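Local coordinates for small nuclear ribonucleoprotein homolog (Pyrobaculum aerophilum, PDB 1M5Q) that probably binds RNA as an Sm-like archaeal protein, each chain joining an Sm domain to a C-terminal domain within a 14-subunit assembly, at residues I69-F82 with V114-R128. Residues are numbered along the deposited sequence; the frame is centred on the assembly and turned at random.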
loop_
_atom_site.group_PDB
_atom_site.type_symbol
_atom_site.label_atom_id
_atom_site.label_comp_id
_atom_site.label_asym_id
_atom_site.label_seq_id
_atom_site.Cartn_x
_atom_site.Cartn_y
_atom_site.Cartn_z
ATOM N N ILE H 69 3.771 38.273 14.175
ATOM C CA ILE H 69 4.087 39.591 14.729
ATOM C C ILE H 69 2.878 40.533 14.844
ATOM O O ILE H 69 2.097 40.690 13.890
ATOM C CB ILE H 69 5.160 40.280 13.822
ATOM C CG1 ILE H 69 6.524 39.589 14.058
ATOM C CG2 ILE H 69 5.285 41.769 14.140
ATOM C CD1 ILE H 69 7.595 39.960 13.000
ATOM N N ASP H 70 2.745 41.174 16.006
ATOM C CA ASP H 70 1.708 42.184 16.243
ATOM C C ASP H 70 2.144 43.392 15.360
ATOM O O ASP H 70 3.132 44.083 15.669
ATOM C CB ASP H 70 1.713 42.591 17.722
ATOM C CG ASP H 70 0.689 43.706 18.038
ATOM O OD1 ASP H 70 0.131 44.347 17.112
ATOM O OD2 ASP H 70 0.439 43.940 19.238
HETATM N N MSE H 71 1.418 43.660 14.281
HETATM C CA MSE H 71 1.832 44.719 13.387
HETATM C C MSE H 71 1.703 46.124 13.956
HETATM O O MSE H 71 2.454 47.010 13.553
HETATM C CB MSE H 71 1.088 44.628 12.046
HETATM C CG MSE H 71 1.396 43.332 11.315
HETATM SE SE MSE H 71 3.294 42.996 11.155
HETATM C CE MSE H 71 3.637 44.234 9.753
ATOM N N ARG H 72 0.745 46.326 14.857
ATOM C CA ARG H 72 0.573 47.640 15.489
ATOM C C ARG H 72 1.793 47.878 16.350
ATOM O O ARG H 72 2.314 48.964 16.373
ATOM C CB ARG H 72 -0.707 47.700 16.351
ATOM C CG ARG H 72 -1.978 47.906 15.547
ATOM C CD ARG H 72 -3.132 48.321 16.464
ATOM N NE ARG H 72 -4.261 47.397 16.362
ATOM C CZ ARG H 72 -5.287 47.583 15.548
ATOM N NH1 ARG H 72 -5.329 48.666 14.784
ATOM N NH2 ARG H 72 -6.248 46.669 15.466
ATOM N N GLU H 73 2.258 46.856 17.056
ATOM C CA GLU H 73 3.454 47.029 17.868
ATOM C C GLU H 73 4.653 47.251 16.921
ATOM O O GLU H 73 5.513 48.087 17.181
ATOM C CB GLU H 73 3.672 45.810 18.740
ATOM C CG GLU H 73 4.932 45.903 19.589
ATOM C CD GLU H 73 4.844 47.030 20.642
ATOM O OE1 GLU H 73 3.788 47.168 21.314
ATOM O OE2 GLU H 73 5.834 47.758 20.799
ATOM N N PHE H 74 4.715 46.511 15.811
ATOM C CA PHE H 74 5.784 46.713 14.854
ATOM C C PHE H 74 5.809 48.182 14.377
ATOM O O PHE H 74 6.868 48.778 14.211
ATOM C CB PHE H 74 5.615 45.808 13.602
ATOM C CG PHE H 74 6.746 45.964 12.554
ATOM C CD1 PHE H 74 7.887 45.203 12.637
ATOM C CD2 PHE H 74 6.643 46.878 11.515
ATOM C CE1 PHE H 74 8.950 45.331 11.700
ATOM C CE2 PHE H 74 7.684 47.021 10.563
ATOM C CZ PHE H 74 8.846 46.233 10.670
ATOM N N ALA H 75 4.640 48.723 14.082
ATOM C CA ALA H 75 4.531 50.089 13.594
ATOM C C ALA H 75 5.046 51.046 14.704
ATOM O O ALA H 75 5.834 51.969 14.438
ATOM C CB ALA H 75 3.104 50.383 13.237
ATOM N N LYS H 76 4.629 50.785 15.936
ATOM C CA LYS H 76 5.072 51.585 17.058
ATOM C C LYS H 76 6.596 51.620 17.113
ATOM O O LYS H 76 7.213 52.669 17.179
ATOM C CB LYS H 76 4.507 50.997 18.363
ATOM C CG LYS H 76 4.866 51.777 19.642
ATOM C CD LYS H 76 4.148 51.187 20.864
ATOM C CE LYS H 76 4.471 51.957 22.148
ATOM N NZ LYS H 76 3.712 51.408 23.309
ATOM N N GLN H 77 7.220 50.465 17.063
ATOM C CA GLN H 77 8.665 50.438 17.148
ATOM C C GLN H 77 9.325 50.985 15.880
ATOM O O GLN H 77 10.406 51.590 15.927
ATOM C CB GLN H 77 9.122 49.008 17.452
ATOM C CG GLN H 77 8.779 48.567 18.877
ATOM C CD GLN H 77 9.467 47.265 19.266
ATOM O OE1 GLN H 77 10.537 46.927 18.731
ATOM N NE2 GLN H 77 8.877 46.534 20.222
ATOM N N ALA H 78 8.689 50.799 14.734
ATOM C CA ALA H 78 9.291 51.345 13.534
ATOM C C ALA H 78 9.267 52.897 13.565
ATOM O O ALA H 78 10.080 53.541 12.922
ATOM C CB ALA H 78 8.573 50.847 12.310
ATOM N N GLU H 79 8.330 53.482 14.313
ATOM C CA GLU H 79 8.203 54.937 14.403
ATOM C C GLU H 79 9.384 55.571 15.143
ATOM O O GLU H 79 9.659 56.740 14.942
ATOM C CB GLU H 79 6.886 55.314 15.086
ATOM C CG GLU H 79 6.645 56.818 15.351
ATOM C CD GLU H 79 6.306 57.601 14.089
ATOM O OE1 GLU H 79 5.546 57.052 13.247
ATOM O OE2 GLU H 79 6.781 58.754 13.943
ATOM N N LYS H 80 10.095 54.797 15.964
ATOM C CA LYS H 80 11.261 55.319 16.702
ATOM C C LYS H 80 12.505 55.307 15.829
ATOM O O LYS H 80 13.509 55.946 16.128
ATOM C CB LYS H 80 11.546 54.463 17.946
ATOM C CG LYS H 80 10.331 54.370 18.836
ATOM C CD LYS H 80 10.538 53.446 20.036
ATOM C CE LYS H 80 9.175 53.041 20.584
ATOM N NZ LYS H 80 8.175 54.177 20.479
ATOM N N ILE H 81 12.431 54.566 14.745
ATOM C CA ILE H 81 13.557 54.422 13.863
ATOM C C ILE H 81 13.359 55.258 12.618
ATOM O O ILE H 81 14.324 55.764 12.068
ATOM C CB ILE H 81 13.701 52.933 13.451
ATOM C CG1 ILE H 81 13.892 52.111 14.703
ATOM C CG2 ILE H 81 14.837 52.724 12.465
ATOM C CD1 ILE H 81 13.994 50.647 14.437
ATOM N N PHE H 82 12.114 55.380 12.163
ATOM C CA PHE H 82 11.786 56.125 10.934
ATOM C C PHE H 82 10.714 57.156 11.314
ATOM O O PHE H 82 9.555 57.083 10.875
ATOM C CB PHE H 82 11.221 55.151 9.851
ATOM C CG PHE H 82 12.102 53.937 9.576
ATOM C CD1 PHE H 82 11.730 52.675 10.036
ATOM C CD2 PHE H 82 13.263 54.052 8.789
ATOM C CE1 PHE H 82 12.475 51.522 9.715
ATOM C CE2 PHE H 82 14.032 52.915 8.451
ATOM C CZ PHE H 82 13.622 51.650 8.920
ATOM N N VAL H 114 16.113 51.586 4.050
ATOM C CA VAL H 114 14.922 51.554 4.867
ATOM C C VAL H 114 14.409 50.106 4.948
ATOM O O VAL H 114 14.148 49.599 6.015
ATOM C CB VAL H 114 13.855 52.461 4.279
ATOM C CG1 VAL H 114 12.529 52.327 5.125
ATOM C CG2 VAL H 114 14.373 53.918 4.318
ATOM N N ALA H 115 14.333 49.454 3.800
ATOM C CA ALA H 115 13.879 48.083 3.674
ATOM C C ALA H 115 14.790 47.138 4.491
ATOM O O ALA H 115 14.276 46.282 5.260
ATOM C CB ALA H 115 13.862 47.672 2.199
ATOM N N GLU H 116 16.110 47.299 4.332
ATOM C CA GLU H 116 17.082 46.471 5.068
ATOM C C GLU H 116 16.890 46.679 6.571
ATOM O O GLU H 116 16.897 45.718 7.346
ATOM C CB GLU H 116 18.524 46.822 4.704
ATOM C CG GLU H 116 18.994 46.286 3.351
ATOM C CD GLU H 116 18.521 44.864 3.081
ATOM O OE1 GLU H 116 18.771 43.962 3.926
ATOM O OE2 GLU H 116 17.876 44.648 2.020
ATOM N N ARG H 117 16.701 47.931 6.997
ATOM C CA ARG H 117 16.493 48.183 8.429
ATOM C C ARG H 117 15.171 47.572 8.963
ATOM O O ARG H 117 15.121 47.036 10.081
ATOM C CB ARG H 117 16.514 49.689 8.719
ATOM C CG ARG H 117 16.323 50.038 10.200
ATOM C CD ARG H 117 17.438 49.372 11.008
ATOM N NE ARG H 117 17.585 49.998 12.299
ATOM C CZ ARG H 117 17.082 49.513 13.425
ATOM N NH1 ARG H 117 16.385 48.366 13.419
ATOM N NH2 ARG H 117 17.294 50.167 14.568
ATOM N N ALA H 118 14.112 47.659 8.174
ATOM C CA ALA H 118 12.827 47.122 8.593
ATOM C C ALA H 118 12.968 45.586 8.731
ATOM O O ALA H 118 12.405 44.977 9.639
ATOM C CB ALA H 118 11.710 47.514 7.552
ATOM N N LYS H 119 13.754 44.973 7.861
ATOM C CA LYS H 119 13.976 43.524 7.932
ATOM C C LYS H 119 14.650 43.179 9.255
ATOM O O LYS H 119 14.292 42.199 9.912
ATOM C CB LYS H 119 14.828 43.066 6.750
ATOM C CG LYS H 119 14.025 42.866 5.457
ATOM C CD LYS H 119 14.935 42.508 4.320
ATOM C CE LYS H 119 14.162 42.404 3.015
ATOM N NZ LYS H 119 15.122 42.289 1.873
ATOM N N ARG H 120 15.605 43.997 9.686
ATOM C CA ARG H 120 16.243 43.727 10.975
ATOM C C ARG H 120 15.269 43.943 12.126
ATOM O O ARG H 120 15.318 43.204 13.107
ATOM C CB ARG H 120 17.489 44.582 11.201
ATOM C CG ARG H 120 18.745 43.996 10.654
ATOM C CD ARG H 120 18.847 44.248 9.195
ATOM N NE ARG H 120 20.162 43.953 8.603
ATOM C CZ ARG H 120 20.336 43.893 7.287
ATOM N NH1 ARG H 120 19.271 44.104 6.504
ATOM N NH2 ARG H 120 21.531 43.628 6.755
ATOM N N LEU H 121 14.367 44.918 12.039
ATOM C CA LEU H 121 13.408 45.099 13.167
ATOM C C LEU H 121 12.470 43.874 13.226
ATOM O O LEU H 121 12.131 43.370 14.292
ATOM C CB LEU H 121 12.527 46.303 12.943
ATOM C CG LEU H 121 12.077 47.221 14.080
ATOM C CD1 LEU H 121 10.671 47.727 13.740
ATOM C CD2 LEU H 121 12.141 46.574 15.438
ATOM N N PHE H 122 12.044 43.438 12.046
ATOM C CA PHE H 122 11.159 42.281 11.884
ATOM C C PHE H 122 11.776 41.063 12.555
ATOM O O PHE H 122 11.135 40.368 13.366
ATOM C CB PHE H 122 10.948 42.001 10.374
ATOM C CG PHE H 122 9.773 41.090 10.091
ATOM C CD1 PHE H 122 8.542 41.622 9.731
ATOM C CD2 PHE H 122 9.914 39.712 10.140
ATOM C CE1 PHE H 122 7.456 40.782 9.405
ATOM C CE2 PHE H 122 8.854 38.868 9.824
ATOM C CZ PHE H 122 7.621 39.404 9.452
ATOM N N GLU H 123 13.049 40.830 12.234
ATOM C CA GLU H 123 13.794 39.709 12.816
ATOM C C GLU H 123 13.982 39.871 14.303
ATOM O O GLU H 123 14.028 38.890 15.033
ATOM C CB GLU H 123 15.147 39.550 12.121
ATOM C CG GLU H 123 15.007 39.004 10.710
ATOM C CD GLU H 123 16.133 39.492 9.801
ATOM O OE1 GLU H 123 17.219 39.858 10.332
ATOM O OE2 GLU H 123 15.935 39.503 8.563
ATOM N N GLU H 124 14.038 41.099 14.787
ATOM C CA GLU H 124 14.196 41.268 16.222
ATOM C C GLU H 124 12.913 40.770 16.915
ATOM O O GLU H 124 12.974 40.125 17.982
ATOM C CB GLU H 124 14.520 42.726 16.532
ATOM C CG GLU H 124 15.535 42.882 17.626
ATOM C CD GLU H 124 16.719 41.927 17.499
ATOM O OE1 GLU H 124 17.457 41.961 16.476
ATOM O OE2 GLU H 124 16.916 41.137 18.451
ATOM N N PHE H 125 11.756 41.027 16.310
ATOM C CA PHE H 125 10.494 40.495 16.870
ATOM C C PHE H 125 10.514 38.957 16.804
ATOM O O PHE H 125 10.140 38.292 17.774
ATOM C CB PHE H 125 9.245 40.960 16.092
ATOM C CG PHE H 125 8.779 42.338 16.435
ATOM C CD1 PHE H 125 9.423 43.452 15.943
ATOM C CD2 PHE H 125 7.667 42.522 17.261
ATOM C CE1 PHE H 125 8.962 44.765 16.273
ATOM C CE2 PHE H 125 7.200 43.809 17.589
ATOM C CZ PHE H 125 7.859 44.931 17.086
ATOM N N LEU H 126 10.936 38.382 15.677
ATOM C CA LEU H 126 10.975 36.917 15.554
ATOM C C LEU H 126 11.918 36.269 16.555
ATOM O O LEU H 126 11.715 35.130 16.939
ATOM C CB LEU H 126 11.400 36.477 14.146
ATOM C CG LEU H 126 10.558 37.025 12.996
ATOM C CD1 LEU H 126 11.066 36.445 11.690
ATOM C CD2 LEU H 126 9.106 36.684 13.212
ATOM N N LYS H 127 12.975 36.969 16.962
ATOM C CA LYS H 127 13.892 36.401 17.923
ATOM C C LYS H 127 13.350 36.449 19.364
ATOM O O LYS H 127 13.823 35.688 20.214
ATOM C CB LYS H 127 15.251 37.096 17.844
ATOM C CG LYS H 127 16.007 36.810 16.573
ATOM C CD LYS H 127 17.467 37.298 16.622
ATOM C CE LYS H 127 17.628 38.790 16.579
ATOM N NZ LYS H 127 19.060 39.223 16.775
ATOM N N ARG H 128 12.357 37.302 19.640
ATOM C CA ARG H 128 11.793 37.427 20.997
ATOM C C ARG H 128 11.012 36.182 21.396
ATOM O O ARG H 128 11.396 35.555 22.424
ATOM C CB ARG H 128 10.871 38.658 21.109
ATOM C CG ARG H 128 11.574 39.993 20.778
ATOM C CD ARG H 128 10.647 41.265 20.790
ATOM N NE ARG H 128 11.387 42.399 20.217
ATOM C CZ ARG H 128 10.923 43.630 20.020
ATOM N NH1 ARG H 128 9.678 43.946 20.354
ATOM N NH2 ARG H 128 11.715 44.536 19.447
#
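Phe74 and Leu121 interlock as knobs of two helices, 71-81 and 114-127, whose axes come within 10.9 Å. Phe74 enters a hole formed by Ala118, Leu121, Phe122 and Phe125. Leu121 enters one formed by Phe74, Gln77, Ala78 and Ile81. Leu121 CD1 lies over one face of the Phe74 ring, displaced toward the rim, and is 3.6 Å from Phe74 CE1. The edge of this ring points at the backbone, near Phe122 N and Ala118 O. Phe125 meets Phe74 obliquely, with the ring planes at 44°.

Ile69 lies just before helix 71-81. Its CG1 is anti to the carbonyl carbon (chi1 -73°), and the extended chain carries CD1 over the centre of the Phe122 ring. This CH-pi contact measures 3.4 Å from Ile69 CD1 to the ring centroid of Phe122. Phe125 CB and Leu126 CD2 also touch that methyl.

Both helices belong to the Lsm C-terminal domain and pack on its antiparallel sheet. Phe74 and Phe122 both reach Val103 there, while Phe82 and Val114 share Ile97. Beyond this pair, Arg120 forms a salt bridge to Glu109, and Glu123 one to Arg102, both of a second subunit.

At the other end, Ile81 CD1 sits over the Arg117 guanidinium, and Phe82 CZ meets Arg117 CG at 3.4 Å.

Gln77 and Arg128 approach from opposite directions, their amide and guanidinium nearly coplanar. Arg128 NH2 donates to an in-plane lone pair of Gln77 OE1 at 2.8 Å, with an N-H...O angle of 166°. Gln77 CD also touches Phe125 CZ. A leucine here would probably leave the Arg128 guanidinium without this acceptor and freer to turn.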